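Local coordinates for protein lipase (Photobacterium sp. M37, PDB 2ORY) that probably hydrolyses the ester bonds of triacylglycerols as a cold-adapted bacterial lipase of the alpha/beta-hydrolase fold, at residues E31-K36 and P58-M63; V95-W100 and L235-Y240; P114-E119 and A217-D222; T182-L187 and D222-Q227; T229-S234 and E318-M323. All coordinates share one frame; numbering follows the deposited sequence.

Interactions 1 and 3 lie on opposite sides of the chain's centre, about 33 Å apart between contact centres. Interaction 1 comes first along the chain and joins helix 30-43 to outermost strand 52-63 of the five-stranded mixed sheet. Interactions 3 and 4 share helix 214-224 and D222, their centres only about 9 Å apart, and both are nested between the segments of interaction 2. Interactions 2 and 5 touch through Y240 OH and S234 O. Helix 304-319, which carries H312, supplies part of interaction 5 and packs against interaction 2, so these two contacts gather distant chain parts around the probable catalytic site.

Interaction 1: E31-K36 and P58-M63; sequences ELILKK and PAVYTM
Three aliphatic contacts join I33 and L34 of the helix to P58 and V60 of the strand, and no hydrogen bond crosses between 31-36 and 58-63. Two concern the proline ring. I33 CG2 lies 3.9 Å from P58 CG, the two side chains sliding past each other in opposite directions, while L34 CD1 comes at about a right angle to within 3.8 Å of P58 CD. Proline suits this place: its compact ring fits close to the helix, and with its nitrogen alkylated it brings no N-H into the interface. The third is methyl to methyl. With its chain extended (chi2 176°), I33 meets V60 tip to tip, CD1 standing 4.0 Å from V60 CG2. Isoleucine, leucine and valine likewise bring no polar side-chain group. Outermost strand 52-63 is joined to 66-78 by backbone hydrogen bonds (A59 with M73, Y61 with A71); M72 of that neighbour touches I33, P58 and V60, and helix 30-43 packs on this edge strand, the short segments at 142°, nearer antiparallel than crosswise.

Interaction 2: V95-W100 and L235-Y240; sequences VSISDW and LDIVPY
D236 OD2, carried just before the I237 and V238 side chains that meet I97, is hydrogen-bonded to both H312 ND1 and Y316 OH, two side chains of helix 304-319. This fits the acid of a Ser-His-Asp triad in an alpha/beta-hydrolase lipase, probably S174, H312 and D236. The other oxygen, OD1, closes an Asx turn with the backbone N of V238 at 3.2 Å, met from above the carboxylate plane (63° out of it), and so probably helps hold the loop that carries D236. An aspartate suits the place because its short chain lets one carboxylate serve both its own loop and the histidine.

Across the contact the packing is apolar. I97, at the start of helix 97-102, sends CG2 to within 3.8 Å of I237 CD1, and its CD1 lies as near V238 CG2. Both I97 and V238 also touch H312, so these branched side chains pack beside the probable catalytic histidine. W100 touches S174. Its chi1 of 66° sets CG between backbone N and carbonyl carbon, and the indole lies across V238 at about a right angle, its edge atom CH2 4.0 Å from V238 CG1.

Interaction 3: P114-E119 and A217-D222; sequences PYASVE and ADYFDD
Y219 carries the whole helix side of this contact, its phenol ring meeting A116 and V118 of the loop. The apolar contacts come at two places on the ring. Near its base, V118 CG2 is 3.7 Å from Y219 CD1, the two side chains crossing obliquely. At the far end A116 CB sits 3.6 Å from Y219 CZ. Both methyls approach the ring at a slant. Y219 gains its reach from a side chain directed away from its own backbone nitrogen (chi1 173°), which carries the ring off the helix toward the loop. A116 and V118 are two apart in an extended run of backbone, so both point their side chains at the ring while S117 between them turns away. Alanine fits the phenol end, where little room is left: its CB lies only 3.3 Å from Y219 OH.

The site belongs to the outer part of the alpha/beta-hydrolase fold, where the loop between the short strands 110-112 and 124-126 folds over helix 214-224, in a surface contact about 20 Å from the chain's centre.

Polar interaction enters through the phenol oxygen, yet its partner lies elsewhere: Y219 OH is hydrogen-bonded to D189 OD1 at the end of helix 175-189. Tyrosine therefore does two jobs, its ring meeting the loop and its hydroxyl tying helix 214-224 to helix 175-189. L123, farther along the loop, touches both V118 and Y219.

Interaction 4: T182-L187 and D222-Q227; sequences TLALWL and DCLGDQ
L185 pushes a methyl bump into the hollow between C223 and L224, at the end of helix 214-224. The touching atom is CD1: it lies 3.9 Å from C223 CB and 4.0 Å from L224 CD1, so that a single branch serves both neighbours. The torsions account for this reach. L185 holds CG opposite its backbone nitrogen (chi1 -177°), and a chi2 of 60° swings CD1 toward the second helix. L224 answers obliquely, its own branches divided between two partners, CD1 facing L185 while CD2 comes no nearer than 4.5 Å to A184 CB.

Residue size explains the fit. A184, with only a methyl, lets the L224 branch come in beside L185. Cysteine, slim at C223, lets CD1 rest against its CB, with SG farther off. Beyond L224 the chain turns out of the helix at G225, whose positive phi glycine adopts readily.

Helix 175-189 follows strand 166-173 and leads on to the parallel strand 199-206, a beta-alpha-beta unit of the hydrolase sheet. T203 of the latter strand touches both A184 and L224, so the two helices pack together against that strand, while F216 and F220 of helix 214-224 add aromatic cover to L185.

No hydrogen bond or charge crosses between these segments; the attraction between them probably comes from burying apolar groups and from van der Waals contact, which is consistent with alanine and leucine at its centre.

Interaction 5: T229-S234 and E318-M323; sequences TRIANS and ELMGMM
With chi1 at 167°, N233 stretches its amide away from its own backbone nitrogen toward L319, and a bend at chi3 of -108° swings the methyl end of M320 toward I231. These turns create two separate contacts. In the first, L319 CD1 rests over the flat face of the N233 amide, crossing the side chain at about a right angle. It is 3.6 Å from N233 CG and nearly as close to OD1 and ND2, so the methyl covers the group rather than meeting it at an edge. The amide keeps its polar atoms for other partners: OD1 accepts from the backbone N of L235 and ND2 bonds to Q311 OE1. An asparagine suits this spot, since one end accepts and the other donates, and those two bonds should hold the amide's rotation while leucine shields its face.

The second contact is aliphatic and oblique: M320 CE lies 3.8 Å from I231 CG2. The unbranched, flexible methionine can bend to meet the stiffer isoleucine, and F206 and L10 also touch M320.

L319 ends helix 304-319, and G321, at positive phi, is the C-prime residue of a Schellman motif, with M322 N reaching back to P317 O. The backbone N of N233 bonds to Y316 OH. This loop, leading on to D236, thus packs against the helix bearing H312, as suits the probable Ser-His-Asp site of an alpha/beta-hydrolase.

Interaction 1: E31-K36 and P58-M63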
# COMPACT_ATOMS: atom_id res chain seq x y z
N GLU A 31 6.35 16.59 10.92
CA GLU A 31 7.55 17.40 10.80
C GLU A 31 8.80 16.54 10.80
O GLU A 31 9.72 16.76 10.03
CB GLU A 31 7.60 18.39 11.96
CG GLU A 31 6.26 19.09 12.20
CD GLU A 31 6.22 19.86 13.51
OE1 GLU A 31 6.47 19.24 14.57
OE2 GLU A 31 5.94 21.07 13.47
N LEU A 32 8.85 15.55 11.69
CA LEU A 32 9.99 14.66 11.76
C LEU A 32 10.10 13.86 10.46
O LEU A 32 11.19 13.64 9.94
CB LEU A 32 9.84 13.70 12.94
CG LEU A 32 10.90 12.60 13.14
CD1 LEU A 32 10.94 12.18 14.61
CD2 LEU A 32 10.60 11.40 12.24
N ILE A 33 8.95 13.41 9.96
CA ILE A 33 8.90 12.62 8.72
C ILE A 33 9.34 13.47 7.53
O ILE A 33 10.19 13.05 6.74
CB ILE A 33 7.48 12.07 8.44
CG1 ILE A 33 7.08 11.08 9.54
CG2 ILE A 33 7.44 11.36 7.09
CD1 ILE A 33 5.66 10.57 9.39
N LEU A 34 8.74 14.65 7.41
CA LEU A 34 9.07 15.56 6.32
C LEU A 34 10.58 15.76 6.24
O LEU A 34 11.17 15.65 5.17
CB LEU A 34 8.37 16.91 6.51
CG LEU A 34 8.70 17.97 5.45
CD1 LEU A 34 8.25 17.49 4.08
CD2 LEU A 34 8.04 19.30 5.80
N LYS A 35 11.21 16.05 7.38
CA LYS A 35 12.65 16.26 7.41
C LYS A 35 13.36 15.04 6.83
O LYS A 35 14.31 15.17 6.07
CB LYS A 35 13.12 16.50 8.84
CG LYS A 35 14.61 16.77 8.97
CD LYS A 35 15.09 16.65 10.43
CE LYS A 35 14.99 15.22 10.96
NZ LYS A 35 15.47 15.05 12.37
N LYS A 36 12.89 13.86 7.21
CA LYS A 36 13.48 12.62 6.74
C LYS A 36 13.32 12.47 5.23
O LYS A 36 14.26 12.10 4.52
CB LYS A 36 12.84 11.43 7.46
CG LYS A 36 13.30 11.27 8.91
CD LYS A 36 14.77 10.86 8.96
CE LYS A 36 15.32 10.82 10.38
NZ LYS A 36 16.78 10.46 10.43
N PRO A 58 3.87 15.37 4.47
CA PRO A 58 3.04 14.26 4.98
C PRO A 58 1.85 14.61 5.89
O PRO A 58 1.97 15.40 6.83
CB PRO A 58 4.06 13.35 5.67
CG PRO A 58 5.13 14.30 6.13
CD PRO A 58 5.26 15.27 4.97
N ALA A 59 0.70 14.03 5.57
CA ALA A 59 -0.51 14.17 6.38
C ALA A 59 -0.58 12.84 7.14
O ALA A 59 -0.64 11.76 6.54
CB ALA A 59 -1.73 14.32 5.49
N VAL A 60 -0.56 12.93 8.46
CA VAL A 60 -0.55 11.73 9.29
C VAL A 60 -1.81 11.52 10.10
O VAL A 60 -2.39 12.48 10.61
CB VAL A 60 0.66 11.76 10.28
CG1 VAL A 60 0.74 10.46 11.06
CG2 VAL A 60 1.96 12.01 9.51
N TYR A 61 -2.25 10.27 10.19
CA TYR A 61 -3.40 9.92 11.00
C TYR A 61 -2.82 9.02 12.09
O TYR A 61 -2.35 7.92 11.80
CB TYR A 61 -4.44 9.13 10.21
CG TYR A 61 -5.66 8.80 11.06
CD1 TYR A 61 -6.66 9.74 11.28
CD2 TYR A 61 -5.77 7.56 11.70
CE1 TYR A 61 -7.74 9.47 12.12
CE2 TYR A 61 -6.85 7.28 12.56
CZ TYR A 61 -7.83 8.24 12.76
OH TYR A 61 -8.91 7.97 13.58
N THR A 62 -2.83 9.50 13.34
CA THR A 62 -2.32 8.77 14.50
C THR A 62 -2.94 9.33 15.77
O THR A 62 -3.08 10.54 15.93
CB THR A 62 -0.76 8.87 14.66
OG1 THR A 62 -0.36 10.24 14.66
CG2 THR A 62 -0.06 8.16 13.54
N MET A 63 -3.31 8.42 16.67
CA MET A 63 -3.93 8.75 17.94
C MET A 63 -3.19 7.95 19.01
O MET A 63 -2.79 6.81 18.77
CB MET A 63 -5.41 8.35 17.93
CG MET A 63 -6.24 9.07 16.88
SD MET A 63 -6.16 10.86 17.12
CE MET A 63 -7.26 11.52 15.73

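Interaction 2: V95-W100 and L235-Y240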
# COMPACT_ATOMS: atom_id res chain seq x y z
N VAL A 95 5.35 -5.02 9.83
CA VAL A 95 5.96 -6.28 10.29
C VAL A 95 5.06 -7.17 11.12
O VAL A 95 5.18 -8.39 11.06
CB VAL A 95 7.27 -6.04 11.09
CG1 VAL A 95 8.21 -5.14 10.29
CG2 VAL A 95 6.95 -5.41 12.45
N SER A 96 4.16 -6.56 11.87
CA SER A 96 3.25 -7.30 12.74
C SER A 96 2.02 -7.80 12.02
O SER A 96 0.89 -7.58 12.47
CB SER A 96 2.84 -6.39 13.90
OG SER A 96 3.98 -5.98 14.62
N ILE A 97 2.23 -8.51 10.92
CA ILE A 97 1.13 -9.02 10.11
C ILE A 97 -0.02 -9.70 10.86
O ILE A 97 -1.19 -9.41 10.59
CB ILE A 97 1.68 -9.98 8.99
CG1 ILE A 97 2.63 -9.23 8.07
CG2 ILE A 97 0.53 -10.55 8.16
CD1 ILE A 97 3.49 -10.13 7.22
N SER A 98 0.29 -10.59 11.80
CA SER A 98 -0.77 -11.32 12.51
C SER A 98 -1.70 -10.38 13.27
O SER A 98 -2.89 -10.66 13.41
CB SER A 98 -0.14 -12.35 13.48
OG SER A 98 -1.12 -13.19 14.04
N ASP A 99 -1.17 -9.27 13.75
CA ASP A 99 -1.97 -8.31 14.50
C ASP A 99 -2.84 -7.40 13.63
O ASP A 99 -4.04 -7.35 13.84
CB ASP A 99 -1.09 -7.45 15.42
CG ASP A 99 -0.43 -8.27 16.54
OD1 ASP A 99 -0.63 -9.51 16.57
OD2 ASP A 99 0.29 -7.69 17.38
N TRP A 100 -2.24 -6.68 12.68
CA TRP A 100 -3.04 -5.78 11.85
C TRP A 100 -3.80 -6.44 10.69
O TRP A 100 -4.78 -5.89 10.21
CB TRP A 100 -2.19 -4.61 11.30
CG TRP A 100 -1.12 -5.00 10.35
CD1 TRP A 100 0.19 -5.25 10.64
CD2 TRP A 100 -1.26 -5.25 8.93
NE1 TRP A 100 0.87 -5.63 9.51
CE2 TRP A 100 0.01 -5.64 8.45
CE3 TRP A 100 -2.33 -5.17 8.03
CZ2 TRP A 100 0.23 -5.97 7.09
CZ3 TRP A 100 -2.10 -5.49 6.68
CH2 TRP A 100 -0.83 -5.88 6.23
N LEU A 235 5.94 -15.54 -1.76
CA LEU A 235 6.00 -16.07 -0.40
C LEU A 235 5.54 -15.08 0.66
O LEU A 235 5.63 -15.35 1.86
CB LEU A 235 7.41 -16.56 -0.08
CG LEU A 235 8.00 -17.67 -0.95
CD1 LEU A 235 9.40 -18.01 -0.41
CD2 LEU A 235 7.11 -18.92 -0.95
N ASP A 236 5.04 -13.93 0.22
CA ASP A 236 4.53 -12.94 1.15
C ASP A 236 3.08 -13.34 1.42
O ASP A 236 2.28 -13.43 0.49
CB ASP A 236 4.59 -11.54 0.52
CG ASP A 236 3.98 -10.46 1.40
OD1 ASP A 236 3.67 -10.73 2.58
OD2 ASP A 236 3.81 -9.32 0.91
N ILE A 237 2.74 -13.60 2.68
CA ILE A 237 1.38 -14.01 3.02
C ILE A 237 0.31 -12.91 2.89
O ILE A 237 -0.85 -13.21 2.61
CB ILE A 237 1.27 -14.60 4.46
CG1 ILE A 237 1.67 -13.54 5.48
CG2 ILE A 237 2.14 -15.84 4.62
CD1 ILE A 237 1.56 -14.00 6.91
N VAL A 238 0.68 -11.65 3.08
CA VAL A 238 -0.30 -10.55 3.02
C VAL A 238 -1.26 -10.53 1.83
O VAL A 238 -2.47 -10.44 2.01
CB VAL A 238 0.41 -9.22 3.14
CG1 VAL A 238 -0.57 -8.06 2.94
CG2 VAL A 238 1.05 -9.16 4.51
N PRO A 239 -0.72 -10.60 0.60
CA PRO A 239 -1.60 -10.60 -0.57
C PRO A 239 -2.53 -11.79 -0.59
O PRO A 239 -3.46 -11.82 -1.39
CB PRO A 239 -0.61 -10.66 -1.74
CG PRO A 239 0.55 -9.93 -1.22
CD PRO A 239 0.68 -10.49 0.18
N TYR A 240 -2.27 -12.79 0.26
CA TYR A 240 -3.12 -13.99 0.29
C TYR A 240 -4.46 -13.84 1.01
O TYR A 240 -5.24 -14.79 1.08
CB TYR A 240 -2.38 -15.18 0.92
CG TYR A 240 -1.36 -15.85 0.02
CD1 TYR A 240 -0.13 -15.23 -0.25
CD2 TYR A 240 -1.59 -17.11 -0.53
CE1 TYR A 240 0.83 -15.84 -1.04
CE2 TYR A 240 -0.62 -17.75 -1.33
CZ TYR A 240 0.58 -17.10 -1.58
OH TYR A 240 1.56 -17.69 -2.36

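Interaction 3: P114-E119 and A217-D222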
# COMPACT_ATOMS: atom_id res chain seq x y z
N PRO A 114 -19.00 3.35 -3.58
CA PRO A 114 -19.85 4.51 -3.82
C PRO A 114 -19.61 5.38 -5.05
O PRO A 114 -20.42 6.24 -5.35
CB PRO A 114 -19.71 5.31 -2.52
CG PRO A 114 -18.34 4.99 -2.05
CD PRO A 114 -18.12 3.54 -2.41
N TYR A 115 -18.54 5.13 -5.80
CA TYR A 115 -18.25 6.00 -6.94
C TYR A 115 -18.54 5.50 -8.34
O TYR A 115 -18.20 6.18 -9.30
CB TYR A 115 -16.80 6.47 -6.84
CG TYR A 115 -16.45 6.97 -5.47
CD1 TYR A 115 -15.70 6.19 -4.58
CD2 TYR A 115 -16.93 8.19 -5.02
CE1 TYR A 115 -15.43 6.62 -3.29
CE2 TYR A 115 -16.67 8.63 -3.73
CZ TYR A 115 -15.93 7.84 -2.88
OH TYR A 115 -15.70 8.29 -1.60
N ALA A 116 -19.13 4.32 -8.47
CA ALA A 116 -19.48 3.78 -9.78
C ALA A 116 -20.34 2.53 -9.62
O ALA A 116 -20.25 1.81 -8.62
CB ALA A 116 -18.23 3.45 -10.58
N SER A 117 -21.19 2.29 -10.62
CA SER A 117 -22.07 1.14 -10.62
C SER A 117 -21.93 0.38 -11.94
O SER A 117 -21.58 0.95 -12.97
CB SER A 117 -23.51 1.59 -10.45
OG SER A 117 -23.86 2.46 -11.51
N VAL A 118 -22.22 -0.92 -11.90
CA VAL A 118 -22.13 -1.75 -13.09
C VAL A 118 -23.33 -2.69 -13.22
O VAL A 118 -23.62 -3.49 -12.32
CB VAL A 118 -20.84 -2.59 -13.08
CG1 VAL A 118 -20.80 -3.48 -14.29
CG2 VAL A 118 -19.63 -1.68 -13.09
N GLU A 119 -24.02 -2.56 -14.35
CA GLU A 119 -25.20 -3.34 -14.71
C GLU A 119 -25.05 -4.80 -14.34
O GLU A 119 -24.18 -5.49 -14.85
CB GLU A 119 -25.45 -3.24 -16.22
CG GLU A 119 -26.61 -2.36 -16.60
CD GLU A 119 -27.92 -3.08 -16.43
OE1 GLU A 119 -28.18 -3.57 -15.32
OE2 GLU A 119 -28.69 -3.16 -17.42
N ALA A 217 -13.09 -5.84 -7.96
CA ALA A 217 -11.81 -6.14 -8.59
C ALA A 217 -11.92 -6.19 -10.11
O ALA A 217 -11.04 -5.71 -10.82
CB ALA A 217 -11.27 -7.48 -8.06
N ASP A 218 -12.99 -6.79 -10.63
CA ASP A 218 -13.17 -6.84 -12.09
C ASP A 218 -13.42 -5.42 -12.65
O ASP A 218 -12.92 -5.05 -13.71
CB ASP A 218 -14.32 -7.78 -12.47
CG ASP A 218 -13.95 -9.25 -12.32
OD1 ASP A 218 -12.74 -9.59 -12.36
OD2 ASP A 218 -14.88 -10.08 -12.18
N TYR A 219 -14.20 -4.62 -11.94
CA TYR A 219 -14.42 -3.27 -12.40
C TYR A 219 -13.08 -2.53 -12.40
O TYR A 219 -12.73 -1.85 -13.37
CB TYR A 219 -15.40 -2.54 -11.50
CG TYR A 219 -15.53 -1.09 -11.84
CD1 TYR A 219 -16.11 -0.68 -13.05
CD2 TYR A 219 -15.06 -0.11 -10.97
CE1 TYR A 219 -16.21 0.67 -13.37
CE2 TYR A 219 -15.15 1.25 -11.30
CZ TYR A 219 -15.72 1.62 -12.49
OH TYR A 219 -15.78 2.96 -12.81
N PHE A 220 -12.32 -2.67 -11.31
CA PHE A 220 -11.00 -2.03 -11.23
C PHE A 220 -10.10 -2.40 -12.43
O PHE A 220 -9.46 -1.53 -13.03
CB PHE A 220 -10.29 -2.44 -9.94
CG PHE A 220 -8.92 -1.84 -9.79
CD1 PHE A 220 -8.76 -0.63 -9.14
CD2 PHE A 220 -7.81 -2.47 -10.34
CE1 PHE A 220 -7.49 -0.05 -9.03
CE2 PHE A 220 -6.55 -1.90 -10.24
CZ PHE A 220 -6.38 -0.68 -9.59
N ASP A 221 -10.04 -3.69 -12.76
CA ASP A 221 -9.22 -4.16 -13.87
C ASP A 221 -9.63 -3.50 -15.18
O ASP A 221 -8.79 -2.99 -15.93
CB ASP A 221 -9.35 -5.68 -14.01
CG ASP A 221 -8.60 -6.42 -12.92
OD1 ASP A 221 -7.92 -5.75 -12.11
OD2 ASP A 221 -8.67 -7.67 -12.88
N ASP A 222 -10.92 -3.52 -15.44
CA ASP A 222 -11.45 -2.91 -16.65
C ASP A 222 -11.15 -1.41 -16.70
O ASP A 222 -11.03 -0.84 -17.79
CB ASP A 222 -12.96 -3.17 -16.75
CG ASP A 222 -13.53 -2.77 -18.09
OD1 ASP A 222 -14.06 -1.64 -18.22
OD2 ASP A 222 -13.42 -3.58 -19.02

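Interaction 4: T182-L187 and D222-Q227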
# COMPACT_ATOMS: atom_id res chain seq x y z
N THR A 182 -6.90 1.45 -4.43
CA THR A 182 -8.28 1.84 -4.20
C THR A 182 -8.42 3.36 -4.37
O THR A 182 -9.36 3.82 -5.02
CB THR A 182 -8.76 1.37 -2.79
OG1 THR A 182 -8.64 -0.06 -2.70
CG2 THR A 182 -10.25 1.75 -2.54
N LEU A 183 -7.48 4.14 -3.84
CA LEU A 183 -7.56 5.59 -3.96
C LEU A 183 -7.50 6.00 -5.43
O LEU A 183 -8.26 6.89 -5.85
CB LEU A 183 -6.44 6.30 -3.18
CG LEU A 183 -6.56 7.84 -3.18
CD1 LEU A 183 -6.24 8.43 -1.82
CD2 LEU A 183 -5.62 8.41 -4.21
N ALA A 184 -6.61 5.36 -6.19
CA ALA A 184 -6.46 5.65 -7.61
C ALA A 184 -7.78 5.45 -8.36
O ALA A 184 -8.13 6.25 -9.23
CB ALA A 184 -5.38 4.76 -8.22
N LEU A 185 -8.51 4.39 -8.03
CA LEU A 185 -9.79 4.14 -8.68
C LEU A 185 -10.79 5.23 -8.32
O LEU A 185 -11.60 5.63 -9.15
CB LEU A 185 -10.38 2.78 -8.28
CG LEU A 185 -11.71 2.39 -8.98
CD1 LEU A 185 -11.51 2.34 -10.49
CD2 LEU A 185 -12.20 1.03 -8.50
N TRP A 186 -10.74 5.73 -7.08
CA TRP A 186 -11.66 6.77 -6.68
C TRP A 186 -11.41 8.04 -7.50
O TRP A 186 -12.35 8.69 -7.94
CB TRP A 186 -11.52 7.07 -5.19
CG TRP A 186 -12.03 8.43 -4.79
CD1 TRP A 186 -13.31 8.88 -4.89
CD2 TRP A 186 -11.27 9.49 -4.22
NE1 TRP A 186 -13.40 10.16 -4.40
CE2 TRP A 186 -12.16 10.56 -3.98
CE3 TRP A 186 -9.91 9.64 -3.87
CZ2 TRP A 186 -11.74 11.77 -3.41
CZ3 TRP A 186 -9.51 10.83 -3.30
CH2 TRP A 186 -10.42 11.88 -3.07
N LEU A 187 -10.13 8.38 -7.69
CA LEU A 187 -9.75 9.55 -8.48
C LEU A 187 -10.23 9.37 -9.91
O LEU A 187 -10.74 10.30 -10.53
CB LEU A 187 -8.23 9.75 -8.44
CG LEU A 187 -7.66 10.16 -7.07
CD1 LEU A 187 -6.14 10.31 -7.10
CD2 LEU A 187 -8.30 11.48 -6.71
N ASP A 222 -10.92 -3.52 -15.44
CA ASP A 222 -11.45 -2.91 -16.65
C ASP A 222 -11.15 -1.41 -16.70
O ASP A 222 -11.03 -0.84 -17.79
CB ASP A 222 -12.96 -3.17 -16.75
CG ASP A 222 -13.53 -2.77 -18.09
OD1 ASP A 222 -14.06 -1.64 -18.22
OD2 ASP A 222 -13.42 -3.58 -19.02
N CYS A 223 -11.01 -0.77 -15.54
CA CYS A 223 -10.73 0.67 -15.50
C CYS A 223 -9.27 1.07 -15.59
O CYS A 223 -8.95 2.04 -16.27
CB CYS A 223 -11.30 1.29 -14.23
SG CYS A 223 -13.05 1.40 -14.25
N LEU A 224 -8.38 0.36 -14.89
CA LEU A 224 -6.96 0.69 -14.96
C LEU A 224 -6.19 -0.14 -15.97
O LEU A 224 -5.16 0.31 -16.50
CB LEU A 224 -6.27 0.56 -13.61
CG LEU A 224 -6.62 1.74 -12.71
CD1 LEU A 224 -7.94 1.46 -12.02
CD2 LEU A 224 -5.52 1.96 -11.71
N GLY A 225 -6.69 -1.34 -16.23
CA GLY A 225 -6.03 -2.22 -17.18
C GLY A 225 -4.53 -2.20 -17.02
O GLY A 225 -4.01 -2.63 -15.99
N ASP A 226 -3.83 -1.69 -18.02
CA ASP A 226 -2.37 -1.63 -18.00
C ASP A 226 -1.82 -0.57 -17.06
O ASP A 226 -0.66 -0.64 -16.68
CB ASP A 226 -1.80 -1.38 -19.39
CG ASP A 226 -1.92 -2.58 -20.30
OD1 ASP A 226 -1.55 -3.70 -19.88
OD2 ASP A 226 -2.40 -2.40 -21.44
N GLN A 227 -2.65 0.40 -16.70
CA GLN A 227 -2.20 1.46 -15.81
C GLN A 227 -2.01 1.00 -14.37
O GLN A 227 -1.71 1.81 -13.49
CB GLN A 227 -3.16 2.64 -15.89
CG GLN A 227 -3.18 3.26 -17.27
CD GLN A 227 -1.86 3.89 -17.65
OE1 GLN A 227 -1.53 4.99 -17.20
NE2 GLN A 227 -1.08 3.18 -18.47

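Interaction 5: T229-S234 and E318-M323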
# COMPACT_ATOMS: atom_id res chain seq x y z
N THR A 229 0.07 -1.95 -12.12
CA THR A 229 1.04 -3.03 -12.05
C THR A 229 1.05 -3.51 -10.60
O THR A 229 1.62 -2.86 -9.74
CB THR A 229 2.46 -2.56 -12.45
OG1 THR A 229 2.43 -2.11 -13.81
CG2 THR A 229 3.48 -3.71 -12.30
N ARG A 230 0.40 -4.63 -10.34
CA ARG A 230 0.31 -5.20 -8.98
C ARG A 230 1.52 -6.07 -8.71
O ARG A 230 1.70 -7.12 -9.33
CB ARG A 230 -0.97 -6.03 -8.86
CG ARG A 230 -1.78 -5.80 -7.60
CD ARG A 230 -1.91 -7.05 -6.78
NE ARG A 230 -2.40 -8.19 -7.54
CZ ARG A 230 -2.29 -9.45 -7.11
NH1 ARG A 230 -1.71 -9.70 -5.94
NH2 ARG A 230 -2.74 -10.45 -7.86
N ILE A 231 2.35 -5.66 -7.76
CA ILE A 231 3.56 -6.42 -7.45
C ILE A 231 3.45 -7.14 -6.11
O ILE A 231 3.32 -6.52 -5.06
CB ILE A 231 4.79 -5.47 -7.49
CG1 ILE A 231 4.91 -4.87 -8.91
CG2 ILE A 231 6.07 -6.23 -7.13
CD1 ILE A 231 6.07 -3.92 -9.14
N ALA A 232 3.47 -8.48 -6.18
CA ALA A 232 3.40 -9.33 -5.00
C ALA A 232 4.47 -10.41 -5.02
O ALA A 232 4.75 -11.00 -6.07
CB ALA A 232 2.06 -10.00 -4.91
N ASN A 233 5.06 -10.65 -3.85
CA ASN A 233 6.09 -11.67 -3.65
C ASN A 233 5.29 -12.97 -3.42
O ASN A 233 4.35 -12.99 -2.63
CB ASN A 233 6.92 -11.28 -2.41
CG ASN A 233 7.83 -12.41 -1.89
OD1 ASN A 233 7.88 -13.51 -2.44
ND2 ASN A 233 8.54 -12.12 -0.80
N SER A 234 5.64 -14.05 -4.12
CA SER A 234 4.90 -15.30 -3.96
C SER A 234 4.92 -15.87 -2.54
O SER A 234 4.01 -16.60 -2.14
CB SER A 234 5.43 -16.37 -4.92
OG SER A 234 6.79 -16.71 -4.64
N GLU A 318 14.57 -6.87 -2.05
CA GLU A 318 15.53 -7.92 -2.36
C GLU A 318 15.29 -8.56 -3.72
O GLU A 318 16.21 -8.68 -4.53
CB GLU A 318 15.50 -8.98 -1.26
CG GLU A 318 16.33 -10.20 -1.56
CD GLU A 318 16.81 -10.89 -0.30
OE1 GLU A 318 17.88 -10.49 0.22
OE2 GLU A 318 16.13 -11.83 0.17
N LEU A 319 14.05 -8.94 -3.99
CA LEU A 319 13.70 -9.56 -5.26
C LEU A 319 13.72 -8.57 -6.43
O LEU A 319 13.64 -8.97 -7.60
CB LEU A 319 12.31 -10.20 -5.16
CG LEU A 319 12.16 -11.32 -4.12
CD1 LEU A 319 10.70 -11.74 -4.04
CD2 LEU A 319 13.04 -12.52 -4.50
N MET A 320 13.82 -7.29 -6.12
CA MET A 320 13.81 -6.26 -7.15
C MET A 320 15.15 -5.56 -7.27
O MET A 320 15.24 -4.47 -7.83
CB MET A 320 12.70 -5.23 -6.86
CG MET A 320 11.28 -5.73 -7.14
SD MET A 320 9.95 -4.48 -6.89
CE MET A 320 9.24 -5.12 -5.43
N GLY A 321 16.19 -6.20 -6.74
CA GLY A 321 17.53 -5.63 -6.79
C GLY A 321 17.67 -4.24 -6.22
O GLY A 321 18.37 -3.40 -6.78
N MET A 322 17.03 -3.99 -5.09
CA MET A 322 17.08 -2.67 -4.49
C MET A 322 17.71 -2.65 -3.09
O MET A 322 17.70 -1.62 -2.41
CB MET A 322 15.66 -2.10 -4.43
CG MET A 322 15.06 -1.74 -5.79
SD MET A 322 15.76 -0.23 -6.44
CE MET A 322 14.70 0.98 -5.69
N MET A 323 18.25 -3.80 -2.68
CA MET A 323 18.87 -3.92 -1.37
C MET A 323 19.88 -2.82 -1.08
O MET A 323 19.89 -2.25 0.00
CB MET A 323 19.54 -5.29 -1.23
CG MET A 323 18.55 -6.44 -1.06
SD MET A 323 17.48 -6.16 0.37
CE MET A 323 18.32 -7.08 1.65